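Local coordinates for protein TubZ (Clostridium botulinum C phage, PDB 4XCQ) that belongs to the tubulin/FtsZ family of filament-forming cytoskeletal proteins and holds guanosine-5'-diphosphate in its nucleotide-binding domain, at residues A[17-22]-A[174-179]; A[93-98]-A[124-129]; A[134-139]-A[303-308]. All coordinates share one frame; numbering follows the deposited sequence.

Contact 1. Residues A[17-22]-A[174-179]; sequences GNIVDT and DINKEF. With GDP (guanosine-5'-diphosphate), chain B.
Ile-19 and Asn-176 cross at about a right angle where two helices meet at the O6/N1/N2 edge of the guanine of guanosine-5'-diphosphate. CG1 of Ile-19 lies 3.4 Å from OD1 of Asn-176. The other branch of Ile-19 turns to Phe-179, with CG2 3.8 Å from CD2 of the ring. These two side chains also cross at about a right angle, and the methyl meets the ring obliquely. The torsion separates the two jobs: CG1 stands beside the backbone N (chi1 -67°), while CG2 lies anti to it.

Thr-22 comes in one turn further on. Its CG2 is 3.8 Å from Asn-176 O and also touches CA of Lys-177. Its OG1 donates to Asn-18 O at 2.9 Å, and its backbone N reaches the same oxygen from the opposite face of the carbonyl plane. This bond fixes the rotation of the side chain and leaves the methyl against the second helix.

The two asparagines grip the guanine. ND2 of Asn-176 donates to GDP O6 at 3.0 Å in an almost straight bond (179°). Its OD1 accepts from GDP N1 at 2.7 Å and, weakly, from N2. Bonds at both ends of the amide hold it in one orientation. ND2 of Asn-18 gives O6 a second donor.

The axes of 17-22 and 174-179 approach to 8.8 Å and cross at -42°. Helix 172-187 follows the sixth strand of the nucleotide-binding half, consistent with the core helix of tubulin and FtsZ. Ile-19 and Phe-179 reach strand 122-129 at Val-128 and Val-126, and Phe-179 also touches Ile-236. Val-20 points away from helix 172-187, onto strands 7-11 and 31-36.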
loop_
_atom_site.group_PDB
_atom_site.type_symbol
_atom_site.label_atom_id
_atom_site.label_comp_id
_atom_site.label_asym_id
_atom_site.label_seq_id
_atom_site.Cartn_x
_atom_site.Cartn_y
_atom_site.Cartn_z
ATOM N N GLY A 17 -3.116 4.762 9.760
ATOM C CA GLY A 17 -3.293 4.088 11.032
ATOM C C GLY A 17 -4.519 3.191 11.028
ATOM O O GLY A 17 -4.485 2.089 11.569
ATOM N N ASN A 18 -5.603 3.662 10.412
ATOM C CA ASN A 18 -6.837 2.882 10.313
ATOM C C ASN A 18 -6.638 1.579 9.540
ATOM O O ASN A 18 -7.136 0.518 9.929
ATOM C CB ASN A 18 -7.938 3.705 9.639
ATOM C CG ASN A 18 -8.330 4.934 10.439
ATOM O OD1 ASN A 18 -8.111 5.002 11.650
ATOM N ND2 ASN A 18 -8.929 5.909 9.762
ATOM N N ILE A 19 -5.910 1.676 8.435
ATOM C CA ILE A 19 -5.683 0.530 7.569
ATOM C C ILE A 19 -4.884 -0.546 8.291
ATOM O O ILE A 19 -5.292 -1.706 8.323
ATOM C CB ILE A 19 -4.969 0.956 6.276
ATOM C CG1 ILE A 19 -5.916 1.833 5.446
ATOM C CG2 ILE A 19 -4.504 -0.263 5.493
ATOM C CD1 ILE A 19 -5.287 2.454 4.222
ATOM N N VAL A 20 -3.771 -0.156 8.902
ATOM C CA VAL A 20 -2.929 -1.106 9.627
ATOM C C VAL A 20 -3.649 -1.672 10.857
ATOM O O VAL A 20 -3.485 -2.849 11.195
ATOM C CB VAL A 20 -1.598 -0.453 10.042
ATOM C CG1 VAL A 20 -0.738 -1.423 10.843
ATOM C CG2 VAL A 20 -0.849 0.025 8.802
ATOM N N ASP A 21 -4.458 -0.840 11.509
ATOM C CA ASP A 21 -5.242 -1.272 12.665
ATOM C C ASP A 21 -6.249 -2.342 12.237
ATOM O O ASP A 21 -6.382 -3.378 12.894
ATOM C CB ASP A 21 -5.964 -0.077 13.304
ATOM C CG ASP A 21 -6.474 -0.369 14.711
ATOM O OD1 ASP A 21 -5.826 -1.136 15.452
ATOM O OD2 ASP A 21 -7.529 0.188 15.084
ATOM N N THR A 22 -6.947 -2.079 11.133
ATOM C CA THR A 22 -7.872 -3.040 10.540
ATOM C C THR A 22 -7.170 -4.363 10.242
ATOM O O THR A 22 -7.687 -5.443 10.551
ATOM C CB THR A 22 -8.497 -2.492 9.230
ATOM O OG1 THR A 22 -9.308 -1.350 9.524
ATOM C CG2 THR A 22 -9.361 -3.546 8.559
ATOM N N ASP A 174 -14.493 0.308 3.728
ATOM C CA ASP A 174 -14.504 -0.855 2.846
ATOM C C ASP A 174 -13.143 -1.047 2.175
ATOM O O ASP A 174 -12.671 -2.175 2.023
ATOM C CB ASP A 174 -15.601 -0.726 1.785
ATOM C CG ASP A 174 -16.995 -0.925 2.356
ATOM O OD1 ASP A 174 -17.141 -1.690 3.333
ATOM O OD2 ASP A 174 -17.950 -0.319 1.822
ATOM N N ILE A 175 -12.519 0.061 1.780
ATOM C CA ILE A 175 -11.170 0.028 1.234
ATOM C C ILE A 175 -10.225 -0.574 2.267
ATOM O O ILE A 175 -9.405 -1.434 1.948
ATOM C CB ILE A 175 -10.679 1.436 0.832
ATOM C CG1 ILE A 175 -11.550 2.011 -0.288
ATOM C CG2 ILE A 175 -9.213 1.403 0.409
ATOM C CD1 ILE A 175 -11.201 1.491 -1.667
ATOM N N ASN A 176 -10.370 -0.126 3.509
ATOM C CA ASN A 176 -9.570 -0.628 4.618
ATOM C C ASN A 176 -9.734 -2.134 4.828
ATOM O O ASN A 176 -8.753 -2.875 4.901
ATOM C CB ASN A 176 -9.937 0.115 5.907
ATOM C CG ASN A 176 -9.689 1.610 5.814
ATOM O OD1 ASN A 176 -9.276 2.119 4.773
ATOM N ND2 ASN A 176 -9.949 2.322 6.906
ATOM N N LYS A 177 -10.980 -2.578 4.925
ATOM C CA LYS A 177 -11.281 -3.983 5.151
ATOM C C LYS A 177 -10.802 -4.860 3.998
ATOM O O LYS A 177 -10.239 -5.936 4.209
ATOM C CB LYS A 177 -12.784 -4.179 5.347
ATOM C CG LYS A 177 -13.378 -3.452 6.539
ATOM C CD LYS A 177 -14.898 -3.582 6.531
ATOM C CE LYS A 177 -15.536 -2.835 7.685
ATOM N NZ LYS A 177 -17.017 -2.940 7.623
ATOM N N GLU A 178 -11.040 -4.400 2.775
ATOM C CA GLU A 178 -10.742 -5.204 1.601
ATOM C C GLU A 178 -9.239 -5.352 1.393
ATOM O O GLU A 178 -8.763 -6.458 1.124
ATOM C CB GLU A 178 -11.399 -4.605 0.360
ATOM C CG GLU A 178 -11.608 -5.600 -0.765
ATOM C CD GLU A 178 -12.712 -5.178 -1.716
ATOM O OE1 GLU A 178 -13.665 -4.501 -1.267
ATOM O OE2 GLU A 178 -12.626 -5.525 -2.913
ATOM N N PHE A 179 -8.490 -4.256 1.525
ATOM C CA PHE A 179 -7.038 -4.345 1.411
ATOM C C PHE A 179 -6.451 -5.205 2.520
ATOM O O PHE A 179 -5.547 -6.003 2.278
ATOM C CB PHE A 179 -6.361 -2.974 1.451
ATOM C CG PHE A 179 -4.860 -3.063 1.567
ATOM C CD1 PHE A 179 -4.080 -3.335 0.449
ATOM C CD2 PHE A 179 -4.231 -2.915 2.795
ATOM C CE1 PHE A 179 -2.696 -3.434 0.546
ATOM C CE2 PHE A 179 -2.848 -3.018 2.903
ATOM C CZ PHE A 179 -2.080 -3.276 1.776
HETATM P PB GDP B . -3.649 12.580 7.865
HETATM O O1B GDP B . -2.734 11.698 7.042
HETATM O O2B GDP B . -3.041 13.962 7.993
HETATM O O3B GDP B . -3.855 11.987 9.240
HETATM O O3A GDP B . -5.057 12.725 7.122
HETATM P PA GDP B . -6.006 11.471 6.804
HETATM O O1A GDP B . -7.285 11.510 7.604
HETATM O O2A GDP B . -5.289 10.150 6.982
HETATM O "O5'" GDP B . -6.273 11.766 5.252
HETATM C "C5'" GDP B . -7.488 12.343 4.802
HETATM C "C4'" GDP B . -7.639 11.888 3.364
HETATM O "O4'" GDP B . -7.234 10.518 3.311
HETATM C "C3'" GDP B . -9.086 11.958 2.930
HETATM O "O3'" GDP B . -9.177 12.903 1.866
HETATM C "C2'" GDP B . -9.438 10.565 2.448
HETATM O "O2'" GDP B . -9.462 10.563 1.018
HETATM C "C1'" GDP B . -8.301 9.664 2.896
HETATM N N9 GDP B . -8.625 8.802 4.065
HETATM C C8 GDP B . -8.698 9.231 5.342
HETATM N N7 GDP B . -8.981 8.217 6.196
HETATM C C5 GDP B . -9.079 7.095 5.458
HETATM C C6 GDP B . -9.357 5.667 5.734
HETATM O O6 GDP B . -9.569 5.277 6.905
HETATM N N1 GDP B . -9.376 4.815 4.699
HETATM C C2 GDP B . -9.152 5.219 3.433
HETATM N N2 GDP B . -9.191 4.291 2.444
HETATM N N3 GDP B . -8.891 6.515 3.108
HETATM C C4 GDP B . -8.840 7.481 4.056
#

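Contact 2. Residues A[93-98]-A[124-129]; sequences IFVATM and GFVGVL. With GDP (guanosine-5'-diphosphate), chain B.
Neighbouring parallel strands of a beta-alpha-beta unit, 91-97 and 122-129, pair here in the Rossmann-like sheet of the nucleotide-binding domain. Helix 102-117 links them. Val-126 is bonded to strand 91-97 through both its backbone groups. Its N donates to Phe-94 O at 2.7 Å and its O accepts from Ala-96 N at 2.9 Å. Phe-94 N reaches Gly-124 O at 2.8 Å. Met-98 N continues the ladder to Val-128 O, whereas the bond from Val-128 N to Ala-96 O is weak.

Ile-93, Val-95, Thr-97, Val-126 and Val-128 share one face of the sheet. CG2 of Ile-93 is 3.8 Å from CG2 of Val-126. Val-95 and Val-126 lie side by side and point the same way. This is the face that helices 14-26 and 172-187 pack against.

The other face carries Phe-94, Ala-96 and Phe-125, packed by helices 102-117 and 136-152. Gly-124 O lies at the edge of the Phe-94 ring, in its plane. The Phe-125 ring lays one face over Gly-127 N and meets Met-98 CG at its edge. Having no side chain, Gly-127 lets this ring and the Met-98 sulfur come close to the strand. Met-98 and Leu-129 lie side by side, pointing the same way, with SD of Met-98 3.8 Å from CD2 of Leu-129.

At the C-terminal end the strands reach the ligand. Thr-97 OG1 stands between its backbone N and carbonyl carbon (chi1 57°), 2.6 Å from GDP O2A and also near O5'. CG1 of Val-128 is 3.7 Å from GDP N2, and CG2 of Thr-97 is 3.5 Å from GDP N9.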
loop_
_atom_site.group_PDB
_atom_site.type_symbol
_atom_site.label_atom_id
_atom_site.label_comp_id
_atom_site.label_asym_id
_atom_site.label_seq_id
_atom_site.Cartn_x
_atom_site.Cartn_y
_atom_site.Cartn_z
ATOM N N ILE A 93 7.088 -1.594 5.499
ATOM C CA ILE A 93 6.031 -1.058 4.648
ATOM C C ILE A 93 5.403 0.186 5.275
ATOM O O ILE A 93 4.860 0.146 6.381
ATOM C CB ILE A 93 4.945 -2.112 4.372
ATOM C CG1 ILE A 93 5.592 -3.393 3.829
ATOM C CG2 ILE A 93 3.929 -1.577 3.380
ATOM C CD1 ILE A 93 4.616 -4.527 3.560
ATOM N N PHE A 94 5.506 1.301 4.565
ATOM C CA PHE A 94 4.875 2.539 4.994
ATOM C C PHE A 94 3.440 2.601 4.484
ATOM O O PHE A 94 3.172 2.271 3.327
ATOM C CB PHE A 94 5.671 3.747 4.498
ATOM C CG PHE A 94 6.972 3.950 5.219
ATOM C CD1 PHE A 94 7.033 4.763 6.343
ATOM C CD2 PHE A 94 8.136 3.337 4.772
ATOM C CE1 PHE A 94 8.225 4.956 7.017
ATOM C CE2 PHE A 94 9.335 3.527 5.441
ATOM C CZ PHE A 94 9.379 4.339 6.567
ATOM N N VAL A 95 2.516 3.007 5.352
ATOM C CA VAL A 95 1.112 3.125 4.958
ATOM C C VAL A 95 0.585 4.525 5.243
ATOM O O VAL A 95 0.602 4.998 6.385
ATOM C CB VAL A 95 0.223 2.097 5.676
ATOM C CG1 VAL A 95 -1.164 2.103 5.067
ATOM C CG2 VAL A 95 0.831 0.708 5.586
ATOM N N ALA A 96 0.120 5.195 4.199
ATOM C CA ALA A 96 -0.360 6.556 4.358
ATOM C C ALA A 96 -1.402 6.933 3.310
ATOM O O ALA A 96 -1.304 6.541 2.143
ATOM C CB ALA A 96 0.810 7.526 4.301
ATOM N N THR A 97 -2.403 7.688 3.746
ATOM C CA THR A 97 -3.303 8.361 2.828
ATOM C C THR A 97 -2.559 9.549 2.228
ATOM O O THR A 97 -1.646 10.099 2.845
ATOM C CB THR A 97 -4.588 8.824 3.523
ATOM O OG1 THR A 97 -4.259 9.690 4.618
ATOM C CG2 THR A 97 -5.375 7.619 4.039
ATOM N N MET A 98 -2.936 9.941 1.021
ATOM C CA MET A 98 -2.128 10.894 0.283
ATOM C C MET A 98 -2.751 12.293 0.267
ATOM O O MET A 98 -2.065 13.283 0.006
ATOM C CB MET A 98 -1.889 10.362 -1.138
ATOM C CG MET A 98 -1.171 9.007 -1.140
ATOM S SD MET A 98 -1.120 8.131 -2.723
ATOM C CE MET A 98 -0.046 9.209 -3.661
ATOM N N GLY A 124 8.394 -0.761 1.333
ATOM C CA GLY A 124 7.140 -0.700 0.611
ATOM C C GLY A 124 6.374 0.574 0.917
ATOM O O GLY A 124 6.531 1.176 1.978
ATOM N N PHE A 125 5.548 1.000 -0.028
ATOM C CA PHE A 125 4.652 2.117 0.214
ATOM C C PHE A 125 3.219 1.749 -0.151
ATOM O O PHE A 125 2.932 1.397 -1.298
ATOM C CB PHE A 125 5.091 3.354 -0.571
ATOM C CG PHE A 125 4.127 4.505 -0.461
ATOM C CD1 PHE A 125 3.942 5.156 0.752
ATOM C CD2 PHE A 125 3.409 4.935 -1.568
ATOM C CE1 PHE A 125 3.051 6.218 0.863
ATOM C CE2 PHE A 125 2.511 5.998 -1.468
ATOM C CZ PHE A 125 2.334 6.639 -0.250
ATOM N N VAL A 126 2.330 1.810 0.836
ATOM C CA VAL A 126 0.902 1.680 0.586
ATOM C C VAL A 126 0.268 3.067 0.661
ATOM O O VAL A 126 0.215 3.677 1.730
ATOM C CB VAL A 126 0.214 0.732 1.592
ATOM C CG1 VAL A 126 -1.287 0.703 1.357
ATOM C CG2 VAL A 126 0.793 -0.668 1.489
ATOM N N GLY A 127 -0.188 3.565 -0.484
ATOM C CA GLY A 127 -0.769 4.891 -0.566
ATOM C C GLY A 127 -2.227 4.870 -0.980
ATOM O O GLY A 127 -2.674 3.962 -1.685
ATOM N N VAL A 128 -2.977 5.873 -0.540
ATOM C CA VAL A 128 -4.398 5.931 -0.844
ATOM C C VAL A 128 -4.757 7.219 -1.579
ATOM O O VAL A 128 -4.601 8.320 -1.045
ATOM C CB VAL A 128 -5.257 5.821 0.432
ATOM C CG1 VAL A 128 -6.714 5.647 0.064
ATOM C CG2 VAL A 128 -4.787 4.661 1.294
ATOM N N LEU A 129 -5.221 7.069 -2.814
ATOM C CA LEU A 129 -5.664 8.201 -3.611
ATOM C C LEU A 129 -7.038 8.664 -3.128
ATOM O O LEU A 129 -7.909 7.841 -2.849
ATOM C CB LEU A 129 -5.709 7.826 -5.093
ATOM C CG LEU A 129 -4.399 7.318 -5.709
ATOM C CD1 LEU A 129 -4.645 6.742 -7.091
ATOM C CD2 LEU A 129 -3.363 8.427 -5.783
HETATM P PB GDP B . -3.649 12.580 7.865
HETATM O O1B GDP B . -2.734 11.698 7.042
HETATM O O2B GDP B . -3.041 13.962 7.993
HETATM O O3B GDP B . -3.855 11.987 9.240
HETATM O O3A GDP B . -5.057 12.725 7.122
HETATM P PA GDP B . -6.006 11.471 6.804
HETATM O O1A GDP B . -7.285 11.510 7.604
HETATM O O2A GDP B . -5.289 10.150 6.982
HETATM O "O5'" GDP B . -6.273 11.766 5.252
HETATM C "C5'" GDP B . -7.488 12.343 4.802
HETATM C "C4'" GDP B . -7.639 11.888 3.364
HETATM O "O4'" GDP B . -7.234 10.518 3.311
HETATM C "C3'" GDP B . -9.086 11.958 2.930
HETATM O "O3'" GDP B . -9.177 12.903 1.866
HETATM C "C2'" GDP B . -9.438 10.565 2.448
HETATM O "O2'" GDP B . -9.462 10.563 1.018
HETATM C "C1'" GDP B . -8.301 9.664 2.896
HETATM N N9 GDP B . -8.625 8.802 4.065
HETATM C C8 GDP B . -8.698 9.231 5.342
HETATM N N7 GDP B . -8.981 8.217 6.196
HETATM C C5 GDP B . -9.079 7.095 5.458
HETATM C C6 GDP B . -9.357 5.667 5.734
HETATM O O6 GDP B . -9.569 5.277 6.905
HETATM N N1 GDP B . -9.376 4.815 4.699
HETATM C C2 GDP B . -9.152 5.219 3.433
HETATM N N2 GDP B . -9.191 4.291 2.444
HETATM N N3 GDP B . -8.891 6.515 3.108
HETATM C C4 GDP B . -8.840 7.481 4.056
#

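Contact 3. Residues A[134-139]-A[303-308]; sequences EDIDEH and DKMKQR. With GDP (guanosine-5'-diphosphate), chain B.
The Arg-308 guanidinium is met obliquely by CD1 of Ile-136, which also lies 3.6 Å from the Arg-308 CD. The His-139 ring has Asp-135 O and Glu-134 C at its edge, in its plane. ND1 of His-139 donates to Asp-135 O at 3.1 Å. The donor stands 46° out of the carbonyl plane, and His-139 N bonds to the same oxygen. The ND1 bond ties the ring to the first turn of its helix; the backbone bond belongs to the helix itself. His-139 also touches Met-297, Ile-300 and Ile-301 of helix 291-306.

Ile-136 carries most of the apolar contact. It slides past Lys-304 in the opposite direction, with its CG1 3.7 Å from the lysine CB. It crosses Met-305 at about a right angle, CD1 lying 3.9 Å from the Met-305 CG.

The contact joins the N-terminal end of helix 136-152, in the nucleotide-binding domain, to the end of helix 291-306, the last helix of the modelled chain. It is a surface contact. Asp-135 occupies the N-cap position but makes no capping bond with its side chain.

The Lys-304 chain runs extended as far as CE, which lies 3.1 Å from Glu-134 O; the bend at chi4 (-72°) then turns NZ aside. NZ is 4.3 Å from OD1 of Asp-135, too far for a salt bridge, though the opposite charges probably attract.

Glu-134 turns its side chain the other way, to the ribose. Its OE2 accepts from GDP O2' at 2.5 Å and also from Lys-131 N.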
loop_
_atom_site.group_PDB
_atom_site.type_symbol
_atom_site.label_atom_id
_atom_site.label_comp_id
_atom_site.label_asym_id
_atom_site.label_seq_id
_atom_site.Cartn_x
_atom_site.Cartn_y
_atom_site.Cartn_z
ATOM N N GLU A 134 -13.182 15.153 -3.778
ATOM C CA GLU A 134 -12.445 15.932 -2.794
ATOM C C GLU A 134 -11.847 17.159 -3.474
ATOM O O GLU A 134 -11.758 17.206 -4.700
ATOM C CB GLU A 134 -11.368 15.081 -2.131
ATOM C CG GLU A 134 -11.918 13.809 -1.511
ATOM C CD GLU A 134 -10.912 13.111 -0.616
ATOM O OE1 GLU A 134 -10.118 13.817 0.041
ATOM O OE2 GLU A 134 -10.918 11.860 -0.565
ATOM N N ASP A 135 -11.439 18.149 -2.686
ATOM C CA ASP A 135 -11.113 19.459 -3.242
ATOM C C ASP A 135 -9.668 19.620 -3.701
ATOM O O ASP A 135 -8.875 18.681 -3.660
ATOM C CB ASP A 135 -11.448 20.553 -2.228
ATOM C CG ASP A 135 -12.934 20.688 -1.999
ATOM O OD1 ASP A 135 -13.614 21.298 -2.848
ATOM O OD2 ASP A 135 -13.427 20.179 -0.974
ATOM N N ILE A 136 -9.351 20.830 -4.148
ATOM C CA ILE A 136 -8.050 21.157 -4.716
ATOM C C ILE A 136 -6.896 20.803 -3.780
ATOM O O ILE A 136 -5.991 20.072 -4.175
ATOM C CB ILE A 136 -7.984 22.655 -5.088
ATOM C CG1 ILE A 136 -9.002 22.961 -6.190
ATOM C CG2 ILE A 136 -6.586 23.041 -5.546
ATOM C CD1 ILE A 136 -9.241 24.439 -6.426
ATOM N N ASP A 137 -6.942 21.296 -2.544
ATOM C CA ASP A 137 -5.884 21.031 -1.568
ATOM C C ASP A 137 -5.637 19.541 -1.357
ATOM O O ASP A 137 -4.487 19.092 -1.330
ATOM C CB ASP A 137 -6.213 21.682 -0.222
ATOM C CG ASP A 137 -5.997 23.184 -0.228
ATOM O OD1 ASP A 137 -5.404 23.704 -1.192
ATOM O OD2 ASP A 137 -6.414 23.845 0.742
ATOM N N GLU A 138 -6.721 18.785 -1.198
ATOM C CA GLU A 138 -6.639 17.344 -1.002
ATOM C C GLU A 138 -5.956 16.662 -2.188
ATOM O O GLU A 138 -5.136 15.759 -2.015
ATOM C CB GLU A 138 -8.037 16.752 -0.785
ATOM C CG GLU A 138 -8.626 17.019 0.588
ATOM C CD GLU A 138 -9.371 18.338 0.674
ATOM O OE1 GLU A 138 -9.141 19.225 -0.181
ATOM O OE2 GLU A 138 -10.187 18.489 1.610
ATOM N N HIS A 139 -6.293 17.102 -3.395
ATOM C CA HIS A 139 -5.661 16.558 -4.583
ATOM C C HIS A 139 -4.228 17.066 -4.725
ATOM O O HIS A 139 -3.324 16.284 -5.022
ATOM C CB HIS A 139 -6.487 16.882 -5.828
ATOM C CG HIS A 139 -7.649 15.968 -6.022
ATOM N ND1 HIS A 139 -8.841 16.108 -5.326
ATOM C CD2 HIS A 139 -7.801 14.866 -6.797
ATOM C CE1 HIS A 139 -9.668 15.152 -5.692
ATOM N NE2 HIS A 139 -9.074 14.385 -6.574
ATOM N N ASP A 303 -9.326 21.384 -13.303
ATOM C CA ASP A 303 -10.739 21.581 -13.606
ATOM C C ASP A 303 -11.473 22.206 -12.430
ATOM O O ASP A 303 -12.406 22.989 -12.618
ATOM C CB ASP A 303 -11.400 20.262 -14.001
ATOM C CG ASP A 303 -11.440 20.063 -15.502
ATOM O OD1 ASP A 303 -10.587 20.646 -16.207
ATOM O OD2 ASP A 303 -12.331 19.331 -15.981
ATOM N N LYS A 304 -11.049 21.871 -11.216
ATOM C CA LYS A 304 -11.614 22.503 -10.029
ATOM C C LYS A 304 -11.083 23.928 -9.855
ATOM O O LYS A 304 -11.798 24.808 -9.372
ATOM C CB LYS A 304 -11.325 21.664 -8.783
ATOM C CG LYS A 304 -12.346 20.565 -8.550
ATOM C CD LYS A 304 -11.944 19.644 -7.413
ATOM C CE LYS A 304 -13.013 18.594 -7.159
ATOM N NZ LYS A 304 -14.229 19.167 -6.516
ATOM N N MET A 305 -9.832 24.152 -10.250
ATOM C CA MET A 305 -9.244 25.488 -10.183
ATOM C C MET A 305 -9.964 26.473 -11.090
ATOM O O MET A 305 -10.215 27.614 -10.709
ATOM C CB MET A 305 -7.758 25.450 -10.558
ATOM C CG MET A 305 -6.827 25.141 -9.411
ATOM S SD MET A 305 -5.104 25.303 -9.893
ATOM C CE MET A 305 -4.292 24.985 -8.328
ATOM N N LYS A 306 -10.287 26.020 -12.295
ATOM C CA LYS A 306 -10.879 26.897 -13.296
ATOM C C LYS A 306 -12.357 27.134 -13.003
ATOM O O LYS A 306 -12.955 28.090 -13.505
ATOM C CB LYS A 306 -10.686 26.325 -14.698
ATOM C CG LYS A 306 -9.247 26.447 -15.224
ATOM C CD LYS A 306 -8.405 27.405 -14.385
ATOM C CE LYS A 306 -6.924 27.306 -14.720
ATOM N NZ LYS A 306 -6.132 28.374 -14.042
ATOM N N GLN A 307 -12.939 26.282 -12.166
ATOM C CA GLN A 307 -14.274 26.529 -11.631
ATOM C C GLN A 307 -14.291 27.766 -10.739
ATOM O O GLN A 307 -15.357 28.277 -10.403
ATOM C CB GLN A 307 -14.772 25.320 -10.843
ATOM C CG GLN A 307 -15.861 24.526 -11.529
ATOM C CD GLN A 307 -16.775 23.845 -10.532
ATOM O OE1 GLN A 307 -16.368 22.924 -9.822
ATOM N NE2 GLN A 307 -18.020 24.305 -10.465
ATOM N N ARG A 308 -13.109 28.236 -10.349
ATOM C CA ARG A 308 -12.996 29.389 -9.467
ATOM C C ARG A 308 -12.412 30.596 -10.197
ATOM O O ARG A 308 -12.919 31.011 -11.242
ATOM C CB ARG A 308 -12.138 29.041 -8.247
ATOM C CG ARG A 308 -12.428 27.664 -7.665
ATOM C CD ARG A 308 -11.461 27.305 -6.544
ATOM N NE ARG A 308 -11.914 27.775 -5.236
ATOM C CZ ARG A 308 -11.219 28.597 -4.456
ATOM N NH1 ARG A 308 -10.033 29.040 -4.847
ATOM N NH2 ARG A 308 -11.705 28.973 -3.280
HETATM P PB GDP B . -3.649 12.580 7.865
HETATM O O1B GDP B . -2.734 11.698 7.042
HETATM O O2B GDP B . -3.041 13.962 7.993
HETATM O O3B GDP B . -3.855 11.987 9.240
HETATM O O3A GDP B . -5.057 12.725 7.122
HETATM P PA GDP B . -6.006 11.471 6.804
HETATM O O1A GDP B . -7.285 11.510 7.604
HETATM O O2A GDP B . -5.289 10.150 6.982
HETATM O "O5'" GDP B . -6.273 11.766 5.252
HETATM C "C5'" GDP B . -7.488 12.343 4.802
HETATM C "C4'" GDP B . -7.639 11.888 3.364
HETATM O "O4'" GDP B . -7.234 10.518 3.311
HETATM C "C3'" GDP B . -9.086 11.958 2.930
HETATM O "O3'" GDP B . -9.177 12.903 1.866
HETATM C "C2'" GDP B . -9.438 10.565 2.448
HETATM O "O2'" GDP B . -9.462 10.563 1.018
HETATM C "C1'" GDP B . -8.301 9.664 2.896
HETATM N N9 GDP B . -8.625 8.802 4.065
HETATM C C8 GDP B . -8.698 9.231 5.342
HETATM N N7 GDP B . -8.981 8.217 6.196
HETATM C C5 GDP B . -9.079 7.095 5.458
HETATM C C6 GDP B . -9.357 5.667 5.734
HETATM O O6 GDP B . -9.569 5.277 6.905
HETATM N N1 GDP B . -9.376 4.815 4.699
HETATM C C2 GDP B . -9.152 5.219 3.433
HETATM N N2 GDP B . -9.191 4.291 2.444
HETATM N N3 GDP B . -8.891 6.515 3.108
HETATM C C4 GDP B . -8.840 7.481 4.056
#

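All three contacts touch the same guanosine-5'-diphosphate. Contact 1 binds the guanine, contact 2 meets the alpha phosphate and also the base, and contact 3 reaches the ribose. Contacts 1 and 2 have centres 11 Å apart and pack directly: Val-20 CG2 is 3.7 Å from Val-95 CG2, and Ile-19 CD1 is 3.7 Å from Val-128 CG2. Contact 2 is nested inside the chain loop closed by contact 1. Contact 3 lies further out, with centres about 27 Å from contact 1 and about 22 Å from contact 2. It touches neither, but strand 122-129 of contact 2 is followed in the chain by helix 136-152 of contact 3.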